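PDB 7BR2: lipolytic enzyme, G-D-S-L family from Bacteroides thetaiotaomicron, which metabolises the drug diltiazem, probably by ester hydrolysis, as an SGNH-type serine esterase of a gut bacterium. Local coordinates for residues E357-W360 with E361-T365; S28-G32 with G33-S37. All coordinates share one frame; numbering follows the deposited sequence.

Contact 2 lies deep in the GDSL esterase fold, its centre about 7 Å from the centre of the chain. It begins at Ser28, whose OG is hydrogen-bonded to His207; with Asp204 these residues have the geometry of a Ser-His-Asp triad, probably the catalytic one. Contact 1 is a piece of the long helix 344-377 that lies against it, the two centres about 11 Å apart. Salt bridges tie them at two places: Glu357 OE2 to Arg34 NH2 at 2.7 Å, and Arg364 NH1 to Asp31 OD1 at 2.8 Å. Between these ionic ties Trp360 takes a cation-pi contact from Arg34 and gives its indole N-H to Gly33 O.

Contact 1: E357-W360 with E361-T365; sequences EYRW and ELERT
Trp360 and Arg364, one helical turn apart, make the tight part of this contact. Arg364 CG, anti to its own carbonyl carbon (chi1 -80°), stands over the six-membered ring, 3.7 Å from its centroid and 15° off the normal, a CH-pi contact; bends at chi2 and chi3 then carry the stem on, Arg364 CD 3.5 Å from Trp360 CZ2. An aliphatic stem ending in a charge suits this place, because the methylenes lie over the benzo part of the indole and the guanidinium reaches Asp31 and Glu368. A leucine in place of Trp360 would probably leave Gly33 O without its hydrogen-bond donor and the Arg364 stem without its flat support. The Trp360-Arg364 pair is an i to i+4 pairing of helix 344-377, following the backbone bond from Arg364 N to Trp360 O at 2.9 Å. Arg359 and Glu363 repeat the spacing on the buried side as a salt bridge: NH1 meets OE1 at 3.0 Å, in the guanidinium plane but from above the carboxylate. Arg359 NE is hydrogen-bonded to Asn356 OD1, and Glu363 OE2 to Asn56 N. On the looser, more exposed side, Glu357 OE2 and Glu361 OE2 come within 3.2 Å, a like-charge approach that Arg34, salt-bridged to Glu357, probably eases.

Contact 2: S28-G32 with G33-S37; sequences SITDG and GRYHS
With CG held between backbone N and carbonyl carbon in both residues (chi1 70° in Tyr35, 40° in His36), the two rings reach back from the start of one helix to Thr30 in the short helix before it. Thr30 places OG1 beside its own backbone N, and there it meets Tyr35 OH at 2.6 Å, at the edge of the phenol ring and near its plane. Either hydroxyl could be the donor. His36 grips the same residue by its backbone: NE2 gives its hydrogen to Thr30 O at 2.8 Å, with the acceptor almost in the imidazole plane and a fairly straight N-H...O angle of 163°. Gly33 N adds a weak bond to that carbonyl at 3.4 Å. The imidazole stands steeply to the phenol ring, its CD2 over the centre of one face. A threonine suits this place because its hydroxyl serves the phenol while its methyl, CG2, comes 4.0 Å from His36 CD2.

Gly33 has a steric reason to be a glycine: its CA passes 3.2 Å from Ile29 O, and a beta carbon would run into that oxygen. The turn thus joins helix 28-32, which carries the probable nucleophile Ser28, to helix 35-46. Helix 210-223 packs on Ile29 and Tyr35, strand 53-58 of the parallel sheet lies against Thr30 and His36, and helix 344-377 meets Ser37 and Asp31, whose OD2 accepts Gly60 N.

Contact 1: E357-W360 with E361-T365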
loop_
_atom_site.group_PDB
_atom_site.type_symbol
_atom_site.label_atom_id
_atom_site.label_comp_id
_atom_site.label_asym_id
_atom_site.label_seq_id
_atom_site.Cartn_x
_atom_site.Cartn_y
_atom_site.Cartn_z
ATOM N N GLU A 357 -4.950 1.207 10.292
ATOM C CA GLU A 357 -6.149 1.662 9.577
ATOM C C GLU A 357 -6.789 2.885 10.258
ATOM O O GLU A 357 -7.192 3.844 9.577
ATOM C CB GLU A 357 -7.130 0.490 9.455
ATOM C CG GLU A 357 -8.543 0.840 9.004
ATOM C CD GLU A 357 -8.646 1.264 7.548
ATOM O OE1 GLU A 357 -7.717 0.965 6.759
ATOM O OE2 GLU A 357 -9.670 1.907 7.197
ATOM N N TYR A 358 -6.872 2.879 11.597
ATOM C CA TYR A 358 -7.306 4.082 12.321
ATOM C C TYR A 358 -6.467 5.292 11.917
ATOM O O TYR A 358 -6.989 6.391 11.644
ATOM C CB TYR A 358 -7.167 3.880 13.833
ATOM C CG TYR A 358 -8.207 3.030 14.523
ATOM C CD1 TYR A 358 -9.565 3.276 14.353
ATOM C CD2 TYR A 358 -7.834 2.009 15.385
ATOM C CE1 TYR A 358 -10.516 2.520 15.003
ATOM C CE2 TYR A 358 -8.793 1.235 16.038
ATOM C CZ TYR A 358 -10.126 1.498 15.836
ATOM O OH TYR A 358 -11.092 0.751 16.466
ATOM N N ARG A 359 -5.143 5.094 11.896
ATOM C CA ARG A 359 -4.211 6.143 11.492
ATOM C C ARG A 359 -4.491 6.617 10.074
ATOM O O ARG A 359 -4.556 7.825 9.810
ATOM C CB ARG A 359 -2.772 5.625 11.613
ATOM C CG ARG A 359 -1.712 6.592 11.115
ATOM C CD ARG A 359 -0.520 5.837 10.520
ATOM N NE ARG A 359 -0.876 5.043 9.341
ATOM C CZ ARG A 359 -1.066 5.544 8.121
ATOM N NH1 ARG A 359 -0.936 6.849 7.915
ATOM N NH2 ARG A 359 -1.378 4.740 7.105
ATOM N N TRP A 360 -4.677 5.671 9.151
ATOM C CA TRP A 360 -4.950 6.022 7.763
ATOM C C TRP A 360 -6.197 6.899 7.655
ATOM O O TRP A 360 -6.214 7.867 6.881
ATOM C CB TRP A 360 -5.079 4.746 6.921
ATOM C CG TRP A 360 -5.523 4.982 5.514
ATOM C CD1 TRP A 360 -4.730 5.231 4.429
ATOM C CD2 TRP A 360 -6.879 5.008 5.042
ATOM N NE1 TRP A 360 -5.511 5.396 3.306
ATOM C CE2 TRP A 360 -6.832 5.275 3.658
ATOM C CE3 TRP A 360 -8.121 4.839 5.655
ATOM C CZ2 TRP A 360 -7.990 5.379 2.874
ATOM C CZ3 TRP A 360 -9.276 4.938 4.873
ATOM C CH2 TRP A 360 -9.198 5.203 3.497
ATOM N N GLU A 361 -7.236 6.602 8.453
ATOM C CA GLU A 361 -8.458 7.419 8.422
ATOM C C GLU A 361 -8.194 8.850 8.883
ATOM O O GLU A 361 -8.647 9.825 8.252
ATOM C CB GLU A 361 -9.545 6.789 9.297
ATOM C CG GLU A 361 -10.303 5.656 8.626
ATOM C CD GLU A 361 -11.148 4.838 9.598
ATOM O OE1 GLU A 361 -11.642 5.415 10.594
ATOM O OE2 GLU A 361 -11.292 3.601 9.367
ATOM N N LEU A 362 -7.461 8.994 9.995
ATOM C CA LEU A 362 -7.089 10.333 10.446
ATOM C C LEU A 362 -6.340 11.087 9.348
ATOM O O LEU A 362 -6.664 12.250 9.012
ATOM C CB LEU A 362 -6.236 10.222 11.706
ATOM C CG LEU A 362 -7.010 9.945 12.991
ATOM C CD1 LEU A 362 -6.069 9.530 14.152
ATOM C CD2 LEU A 362 -7.858 11.140 13.370
ATOM N N GLU A 363 -5.371 10.411 8.722
ATOM C CA GLU A 363 -4.621 11.062 7.649
ATOM C C GLU A 363 -5.546 11.488 6.513
ATOM O O GLU A 363 -5.360 12.562 5.922
ATOM C CB GLU A 363 -3.512 10.144 7.133
ATOM C CG GLU A 363 -2.535 10.855 6.206
ATOM C CD GLU A 363 -1.439 9.941 5.654
ATOM O OE1 GLU A 363 -1.624 8.699 5.651
ATOM O OE2 GLU A 363 -0.390 10.484 5.224
ATOM N N ARG A 364 -6.574 10.685 6.219
ATOM C CA ARG A 364 -7.516 11.083 5.172
ATOM C C ARG A 364 -8.210 12.390 5.520
ATOM O O ARG A 364 -8.491 13.209 4.631
ATOM C CB ARG A 364 -8.562 9.998 4.921
ATOM C CG ARG A 364 -8.070 8.838 4.031
ATOM C CD ARG A 364 -8.875 8.725 2.734
ATOM N NE ARG A 364 -8.807 9.931 1.917
ATOM C CZ ARG A 364 -9.766 10.852 1.863
ATOM N NH1 ARG A 364 -9.617 11.915 1.094
ATOM N NH2 ARG A 364 -10.864 10.708 2.587
ATOM N N THR A 365 -8.514 12.609 6.804
ATOM C CA THR A 365 -9.123 13.908 7.130
ATOM C C THR A 365 -8.158 15.040 6.807
ATOM O O THR A 365 -8.564 16.098 6.288
ATOM C CB THR A 365 -9.579 13.987 8.594
ATOM O OG1 THR A 365 -8.455 14.159 9.471
ATOM C CG2 THR A 365 -10.362 12.749 8.981
HETATM O O HOH W 1 -1.015 5.898 4.511
HETATM O O HOH W 2 -4.391 8.314 4.323
#

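Contact 2: S28-G32 with G33-S37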
loop_
_atom_site.group_PDB
_atom_site.type_symbol
_atom_site.label_atom_id
_atom_site.label_comp_id
_atom_site.label_asym_id
_atom_site.label_seq_id
_atom_site.Cartn_x
_atom_site.Cartn_y
_atom_site.Cartn_z
ATOM N N SER A 28 -6.592 10.673 -6.997
ATOM C CA SER A 28 -7.583 10.060 -6.120
ATOM C C SER A 28 -7.221 8.632 -5.771
ATOM O O SER A 28 -7.599 8.148 -4.700
ATOM C CB SER A 28 -8.981 10.086 -6.732
ATOM O OG SER A 28 -8.969 9.655 -8.077
ATOM N N ILE A 29 -6.518 7.932 -6.656
ATOM C CA ILE A 29 -6.110 6.569 -6.330
ATOM C C ILE A 29 -5.225 6.573 -5.086
ATOM O O ILE A 29 -5.400 5.755 -4.175
ATOM C CB ILE A 29 -5.417 5.929 -7.547
ATOM C CG1 ILE A 29 -6.437 5.821 -8.692
ATOM C CG2 ILE A 29 -4.822 4.581 -7.169
ATOM C CD1 ILE A 29 -5.831 5.728 -10.078
ATOM N N THR A 30 -4.311 7.546 -5.008
ATOM C CA THR A 30 -3.491 7.752 -3.818
ATOM C C THR A 30 -4.307 8.348 -2.674
ATOM O O THR A 30 -4.256 7.863 -1.538
ATOM C CB THR A 30 -2.332 8.679 -4.168
ATOM O OG1 THR A 30 -1.546 8.080 -5.204
ATOM C CG2 THR A 30 -1.476 8.983 -2.942
ATOM N N ASP A 31 -5.055 9.412 -2.963
ATOM C CA ASP A 31 -5.790 10.150 -1.939
ATOM C C ASP A 31 -6.718 9.238 -1.149
ATOM O O ASP A 31 -6.608 9.127 0.079
ATOM C CB ASP A 31 -6.559 11.290 -2.616
ATOM C CG ASP A 31 -7.303 12.190 -1.632
ATOM O OD1 ASP A 31 -7.208 11.984 -0.407
ATOM O OD2 ASP A 31 -7.938 13.156 -2.111
ATOM N N GLY A 32 -7.617 8.546 -1.840
ATOM C CA GLY A 32 -8.588 7.713 -1.178
ATOM C C GLY A 32 -8.199 6.262 -1.031
ATOM O O GLY A 32 -8.994 5.479 -0.499
ATOM N N GLY A 33 -7.005 5.862 -1.480
ATOM C CA GLY A 33 -6.606 4.471 -1.455
ATOM C C GLY A 33 -5.638 4.117 -0.329
ATOM O O GLY A 33 -5.140 4.964 0.405
ATOM N N ARG A 34 -5.327 2.818 -0.246
ATOM C CA ARG A 34 -4.573 2.290 0.883
ATOM C C ARG A 34 -3.240 1.650 0.515
ATOM O O ARG A 34 -2.553 1.143 1.409
ATOM C CB ARG A 34 -5.425 1.264 1.642
ATOM C CG ARG A 34 -6.504 1.862 2.557
ATOM C CD ARG A 34 -7.308 0.741 3.179
ATOM N NE ARG A 34 -8.367 1.178 4.092
ATOM C CZ ARG A 34 -9.561 1.641 3.715
ATOM N NH1 ARG A 34 -9.871 1.783 2.430
ATOM N NH2 ARG A 34 -10.448 1.982 4.635
ATOM N N TYR A 35 -2.826 1.688 -0.748
ATOM C CA TYR A 35 -1.598 0.995 -1.108
ATOM C C TYR A 35 -0.432 1.492 -0.265
ATOM O O TYR A 35 0.408 0.695 0.173
ATOM C CB TYR A 35 -1.303 1.146 -2.603
ATOM C CG TYR A 35 -0.885 2.528 -3.067
ATOM C CD1 TYR A 35 0.436 2.981 -2.928
ATOM C CD2 TYR A 35 -1.794 3.367 -3.695
ATOM C CE1 TYR A 35 0.822 4.261 -3.369
ATOM C CE2 TYR A 35 -1.420 4.636 -4.150
ATOM C CZ TYR A 35 -0.113 5.075 -3.990
ATOM O OH TYR A 35 0.237 6.333 -4.434
ATOM N N HIS A 36 -0.381 2.802 0.001
ATOM C CA HIS A 36 0.704 3.349 0.806
ATOM C C HIS A 36 0.583 2.898 2.251
ATOM O O HIS A 36 1.596 2.613 2.909
ATOM C CB HIS A 36 0.727 4.879 0.704
ATOM C CG HIS A 36 -0.633 5.515 0.701
ATOM N ND1 HIS A 36 -1.373 5.710 1.850
ATOM C CD2 HIS A 36 -1.374 6.024 -0.313
ATOM C CE1 HIS A 36 -2.519 6.289 1.541
ATOM N NE2 HIS A 36 -2.541 6.500 0.236
ATOM N N SER A 37 -0.651 2.798 2.750
ATOM C CA SER A 37 -0.864 2.262 4.092
ATOM C C SER A 37 -0.471 0.784 4.166
ATOM O O SER A 37 0.099 0.332 5.164
ATOM C CB SER A 37 -2.323 2.470 4.505
ATOM O OG SER A 37 -2.537 2.123 5.862
#